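Local coordinates for protein telomerase reverse transcriptase (Candida tropicalis MYA-3404, PDB 6ZD1) that probably extends chromosome ends as a telomerase reverse transcriptase, adding telomeric DNA repeats by copying a template within its RNA partner, at residues A[279-284]-A[432-437]; A[247-252]-A[464-469]. All coordinates share one frame; numbering follows the deposited sequence.

Contacts 1 and 2 lie about 13 Å apart, centre to centre, within the reverse transcriptase region. Along the chain they are nested: residues 247-249 end a strand at the margin of a five-stranded mixed sheet and 250-252 leave it as loop, 279-284 belong to helix 263-298, and 432-437 to helix 428-440. The loop 464-468 then enters helix 469-484 at S469. Contact 2 thus closes a long loop of chain that contains contact 1. The two meet directly where L281 packs on S467 and V284 on L468, so helix 263-298 touches both helix 428-440 and this loop. Strand edge, loop and two helices thereby form one continuous packed region.

Contact 1 (A[279-284]-A[432-437]); sequences YTLSPV and IEVCHS
With CG1 of V434 anti to its backbone N (chi1 176°), the two methyls of this valine part to meet different residues of helix 263-298, CG1 L281 and CG2 T280. T280 answers with its own methyl: CG2 is anti to the backbone N, which sets it 3.6 Å from V434 CG2, while the hydroxyl turns back beside the backbone N. L281 reaches in by the end of its branch, CD2 lying 3.8 Å from V434 CG1. One turn further along, V284 straddles the neighbouring pair, its CG2 4.0 Å from V434 CB and its CG1 3.8 Å from C435 SG.

The helices run almost at right angles, 96° between their N-to-C directions, with axes 10.3 Å apart. At such a crossing each helix offers only a short patch; V434 is the hub, meeting T280, L281 and V284, and its CA is nearest that of V284. Beta-branched residues suit this place because their methyls stay close to the backbone and have few ways to rotate; the slimmer C435 fills the flank. Within segment 279-284 the helix has a wide turn at 279-281 and a kink at P283, whose nitrogen carries no hydrogen to bond the preceding turn.

Y276 extends the patch along helix 263-298, touching V434, and I426 of strand 423-427 adds to the cover on V284. All five touching residues are buried; methyl, methine and sulfur groups meet by van der Waals contact, and their burial from water holds the pair, with no directional bond between the segments.

Contact 2 (A[247-252]-A[464-469]); sequences CVPLKQ and QGFSLS
C247 and Q464 are joined by a nearly straight backbone hydrogen bond: C247 N donates to Q464 O over 2.8 Å at an N-H...O angle of 173°. The carbonyl of C247 faces the same loop, and G465 CA comes 3.4 Å from C247 O in a CA-H...O contact. G465 has a positive phi (115°), which glycine adopts readily, and without a CB it lets that oxygen lie close to its main chain. P249, the next residue on this side of the strand, has no N-H to offer, and its ring carbon CD instead packs 3.5 Å from G465 O.

Beside this backbone seam stands the F466 ring, spanning the two strand residues. C247 CB is 3.7 Å from F466 CE2, and with SG anti to the backbone N the sulfur comes obliquely to the ring, 4.8 Å from its centroid. P249 CG lies 4.2 Å from F466 CD1, the two side chains sliding past each other.

Further out, V248 bonds through its backbone to K233, so the strand gives alternate residues to the sheet and to the loop. On the loop side S469 OG is hydrogen-bonded to F463 O, tying the start of helix 469-484 to the chain before Q464. Y273 of helix 263-298 covers P249.

The sequence QGFSLS resembles motif B' of telomerases, and the strand's hairpin resembles motifs 1 and 2 of the fingers; in relatives these regions lie near the template. Here one nearly straight backbone bond pairs C247 with Q464 at the sheet's outer edge. P249, lacking an N-H, cannot donate a further one, and beyond C247 the contact continues as apolar packing of P249 and C247 on F466, with an oblique sulfur-aromatic approach.

Contact 1 (A[279-284]-A[432-437])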
loop_
_atom_site.group_PDB
_atom_site.type_symbol
_atom_site.label_atom_id
_atom_site.label_comp_id
_atom_site.label_asym_id
_atom_site.label_seq_id
_atom_site.Cartn_x
_atom_site.Cartn_y
_atom_site.Cartn_z
ATOM N N TYR A 279 16.294 -6.371 14.570
ATOM C CA TYR A 279 16.519 -7.121 15.799
ATOM C C TYR A 279 15.584 -6.748 16.945
ATOM O O TYR A 279 15.467 -7.528 17.895
ATOM C CB TYR A 279 17.969 -6.942 16.269
ATOM C CG TYR A 279 19.012 -7.458 15.301
ATOM C CD1 TYR A 279 19.660 -6.599 14.425
ATOM C CD2 TYR A 279 19.350 -8.801 15.269
ATOM C CE1 TYR A 279 20.617 -7.066 13.541
ATOM C CE2 TYR A 279 20.304 -9.279 14.389
ATOM C CZ TYR A 279 20.934 -8.409 13.529
ATOM O OH TYR A 279 21.883 -8.885 12.653
ATOM N N THR A 280 14.939 -5.583 16.907
ATOM C CA THR A 280 14.060 -5.189 18.002
ATOM C C THR A 280 12.603 -5.059 17.581
ATOM O O THR A 280 11.734 -5.696 18.189
ATOM C CB THR A 280 14.559 -3.871 18.625
ATOM O OG1 THR A 280 15.940 -4.006 18.993
ATOM C CG2 THR A 280 13.754 -3.525 19.868
ATOM N N LEU A 281 12.306 -4.287 16.532
ATOM C CA LEU A 281 10.913 -4.042 16.166
ATOM C C LEU A 281 10.271 -5.277 15.550
ATOM O O LEU A 281 9.134 -5.630 15.886
ATOM C CB LEU A 281 10.814 -2.861 15.198
ATOM C CG LEU A 281 10.826 -1.459 15.803
ATOM C CD1 LEU A 281 10.565 -0.415 14.726
ATOM C CD2 LEU A 281 9.809 -1.347 16.926
ATOM N N SER A 282 10.967 -5.928 14.619
ATOM C CA SER A 282 10.409 -7.127 13.997
ATOM C C SER A 282 10.103 -8.219 15.014
ATOM O O SER A 282 9.000 -8.793 14.950
ATOM C CB SER A 282 11.353 -7.626 12.897
ATOM O OG SER A 282 10.822 -8.772 12.255
ATOM N N PRO A 283 10.985 -8.551 15.970
ATOM C CA PRO A 283 10.594 -9.549 16.981
ATOM C C PRO A 283 9.393 -9.131 17.807
ATOM O O PRO A 283 8.517 -9.963 18.075
ATOM C CB PRO A 283 11.858 -9.685 17.841
ATOM C CG PRO A 283 12.963 -9.322 16.925
ATOM C CD PRO A 283 12.414 -8.204 16.090
ATOM N N VAL A 284 9.319 -7.860 18.209
ATOM C CA VAL A 284 8.189 -7.401 19.015
ATOM C C VAL A 284 6.884 -7.618 18.259
ATOM O O VAL A 284 5.902 -8.126 18.812
ATOM C CB VAL A 284 8.374 -5.927 19.419
ATOM C CG1 VAL A 284 7.060 -5.341 19.920
ATOM C CG2 VAL A 284 9.441 -5.807 20.491
ATOM N N ILE A 432 7.573 -5.356 26.332
ATOM C CA ILE A 432 6.780 -4.362 27.051
ATOM C C ILE A 432 7.435 -2.991 26.951
ATOM O O ILE A 432 6.753 -1.971 26.793
ATOM C CB ILE A 432 6.582 -4.786 28.518
ATOM C CG1 ILE A 432 5.774 -6.081 28.601
ATOM C CG2 ILE A 432 5.889 -3.682 29.302
ATOM C CD1 ILE A 432 4.404 -5.983 27.973
ATOM N N GLU A 433 8.767 -2.942 27.021
ATOM C CA GLU A 433 9.452 -1.656 26.987
ATOM C C GLU A 433 9.328 -0.996 25.622
ATOM O O GLU A 433 9.053 0.208 25.531
ATOM C CB GLU A 433 10.922 -1.836 27.362
ATOM C CG GLU A 433 11.652 -0.533 27.634
ATOM C CD GLU A 433 13.097 -0.749 28.036
ATOM O OE1 GLU A 433 13.914 -1.106 27.161
ATOM O OE2 GLU A 433 13.412 -0.572 29.232
ATOM N N VAL A 434 9.507 -1.768 24.548
ATOM C CA VAL A 434 9.429 -1.202 23.204
ATOM C C VAL A 434 7.999 -0.791 22.875
ATOM O O VAL A 434 7.767 0.254 22.253
ATOM C CB VAL A 434 9.993 -2.198 22.175
ATOM C CG1 VAL A 434 9.839 -1.662 20.759
ATOM C CG2 VAL A 434 11.448 -2.486 22.480
ATOM N N CYS A 435 7.017 -1.596 23.289
ATOM C CA CYS A 435 5.622 -1.221 23.075
ATOM C C CYS A 435 5.299 0.089 23.783
ATOM O O CYS A 435 4.733 1.010 23.183
ATOM C CB CYS A 435 4.694 -2.339 23.552
ATOM S SG CYS A 435 4.718 -3.835 22.522
ATOM N N HIS A 436 5.677 0.198 25.061
ATOM C CA HIS A 436 5.449 1.438 25.799
ATOM C C HIS A 436 6.189 2.603 25.162
ATOM O O HIS A 436 5.650 3.711 25.069
ATOM C CB HIS A 436 5.870 1.275 27.257
ATOM C CG HIS A 436 4.929 0.439 28.065
ATOM N ND1 HIS A 436 4.887 0.484 29.442
ATOM C CD2 HIS A 436 3.994 -0.465 27.689
ATOM C CE1 HIS A 436 3.967 -0.357 29.879
ATOM N NE2 HIS A 436 3.411 -0.947 28.837
ATOM N N SER A 437 7.427 2.373 24.717
ATOM C CA SER A 437 8.188 3.443 24.082
ATOM C C SER A 437 7.508 3.924 22.804
ATOM O O SER A 437 7.444 5.132 22.545
ATOM C CB SER A 437 9.611 2.972 23.788
ATOM O OG SER A 437 10.334 3.961 23.077
#

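Contact 2 (A[247-252]-A[464-469])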
loop_
_atom_site.group_PDB
_atom_site.type_symbol
_atom_site.label_atom_id
_atom_site.label_comp_id
_atom_site.label_asym_id
_atom_site.label_seq_id
_atom_site.Cartn_x
_atom_site.Cartn_y
_atom_site.Cartn_z
ATOM N N CYS A 247 2.172 9.203 9.982
ATOM C CA CYS A 247 3.493 9.546 10.486
ATOM C C CYS A 247 4.484 8.528 9.939
ATOM O O CYS A 247 4.365 7.329 10.214
ATOM C CB CYS A 247 3.509 9.563 12.013
ATOM S SG CYS A 247 4.754 10.654 12.728
ATOM N N VAL A 248 5.440 9.004 9.147
ATOM C CA VAL A 248 6.443 8.156 8.511
ATOM C C VAL A 248 7.706 8.188 9.378
ATOM O O VAL A 248 8.277 9.267 9.568
ATOM C CB VAL A 248 6.756 8.623 7.082
ATOM C CG1 VAL A 248 7.737 7.669 6.419
ATOM C CG2 VAL A 248 5.473 8.742 6.267
ATOM N N PRO A 249 8.153 7.048 9.903
ATOM C CA PRO A 249 9.302 7.066 10.824
ATOM C C PRO A 249 10.557 7.617 10.163
ATOM O O PRO A 249 10.948 7.192 9.075
ATOM C CB PRO A 249 9.468 5.588 11.201
ATOM C CG PRO A 249 8.126 4.980 10.959
ATOM C CD PRO A 249 7.567 5.707 9.774
ATOM N N LEU A 250 11.181 8.582 10.834
ATOM C CA LEU A 250 12.471 9.103 10.402
ATOM C C LEU A 250 13.571 8.109 10.740
ATOM O O LEU A 250 13.644 7.604 11.864
ATOM C CB LEU A 250 12.765 10.446 11.069
ATOM C CG LEU A 250 12.172 11.695 10.421
ATOM C CD1 LEU A 250 12.644 12.933 11.163
ATOM C CD2 LEU A 250 12.552 11.765 8.949
ATOM N N LYS A 251 14.439 7.844 9.771
ATOM C CA LYS A 251 15.583 6.979 10.005
ATOM C C LYS A 251 16.752 7.722 10.633
ATOM O O LYS A 251 17.865 7.188 10.670
ATOM C CB LYS A 251 16.020 6.329 8.691
ATOM C CG LYS A 251 14.866 5.892 7.795
ATOM C CD LYS A 251 13.956 4.894 8.488
ATOM C CE LYS A 251 12.859 4.401 7.557
ATOM N NZ LYS A 251 13.411 3.676 6.377
ATOM N N GLN A 252 16.526 8.941 11.120
ATOM C CA GLN A 252 17.562 9.757 11.735
ATOM C C GLN A 252 17.102 10.242 13.101
ATOM O O GLN A 252 15.924 10.161 13.459
ATOM C CB GLN A 252 17.915 10.977 10.877
ATOM C CG GLN A 252 18.035 10.711 9.404
ATOM C CD GLN A 252 18.138 11.994 8.618
ATOM O OE1 GLN A 252 19.172 12.658 8.624
ATOM N NE2 GLN A 252 17.054 12.363 7.948
ATOM N N GLN A 464 -0.873 6.625 13.093
ATOM C CA GLN A 464 -0.913 5.680 11.992
ATOM C C GLN A 464 0.347 5.844 11.155
ATOM O O GLN A 464 0.743 6.966 10.823
ATOM C CB GLN A 464 -2.162 5.910 11.147
ATOM C CG GLN A 464 -2.463 4.794 10.174
ATOM C CD GLN A 464 -3.743 5.040 9.408
ATOM O OE1 GLN A 464 -4.644 5.729 9.890
ATOM N NE2 GLN A 464 -3.830 4.488 8.202
ATOM N N GLY A 465 0.986 4.729 10.821
ATOM C CA GLY A 465 2.235 4.746 10.077
ATOM C C GLY A 465 3.436 4.208 10.827
ATOM O O GLY A 465 4.489 4.004 10.204
ATOM N N PHE A 466 3.347 3.996 12.137
ATOM C CA PHE A 466 4.424 3.350 12.870
ATOM C C PHE A 466 4.292 1.832 12.794
ATOM O O PHE A 466 3.244 1.282 12.439
ATOM C CB PHE A 466 4.439 3.808 14.326
ATOM C CG PHE A 466 5.108 5.133 14.534
ATOM C CD1 PHE A 466 6.471 5.203 14.761
ATOM C CD2 PHE A 466 4.379 6.306 14.487
ATOM C CE1 PHE A 466 7.094 6.421 14.945
ATOM C CE2 PHE A 466 4.996 7.528 14.673
ATOM C CZ PHE A 466 6.355 7.586 14.902
ATOM N N SER A 467 5.375 1.154 13.179
ATOM C CA SER A 467 5.489 -0.283 12.946
ATOM C C SER A 467 4.369 -1.063 13.627
ATOM O O SER A 467 3.813 -2.002 13.046
ATOM C CB SER A 467 6.852 -0.776 13.434
ATOM O OG SER A 467 7.899 0.016 12.900
ATOM N N LEU A 468 4.035 -0.700 14.862
ATOM C CA LEU A 468 3.122 -1.486 15.678
ATOM C C LEU A 468 1.716 -0.904 15.755
ATOM O O LEU A 468 0.866 -1.484 16.436
ATOM C CB LEU A 468 3.687 -1.626 17.094
ATOM C CG LEU A 468 5.158 -2.026 17.222
ATOM C CD1 LEU A 468 5.574 -2.075 18.682
ATOM C CD2 LEU A 468 5.418 -3.362 16.539
ATOM N N SER A 469 1.441 0.206 15.063
ATOM C CA SER A 469 0.153 0.879 15.224
ATOM C C SER A 469 -1.004 -0.028 14.824
ATOM O O SER A 469 -2.018 -0.110 15.528
ATOM C CB SER A 469 0.130 2.173 14.411
ATOM O OG SER A 469 1.146 3.058 14.848
#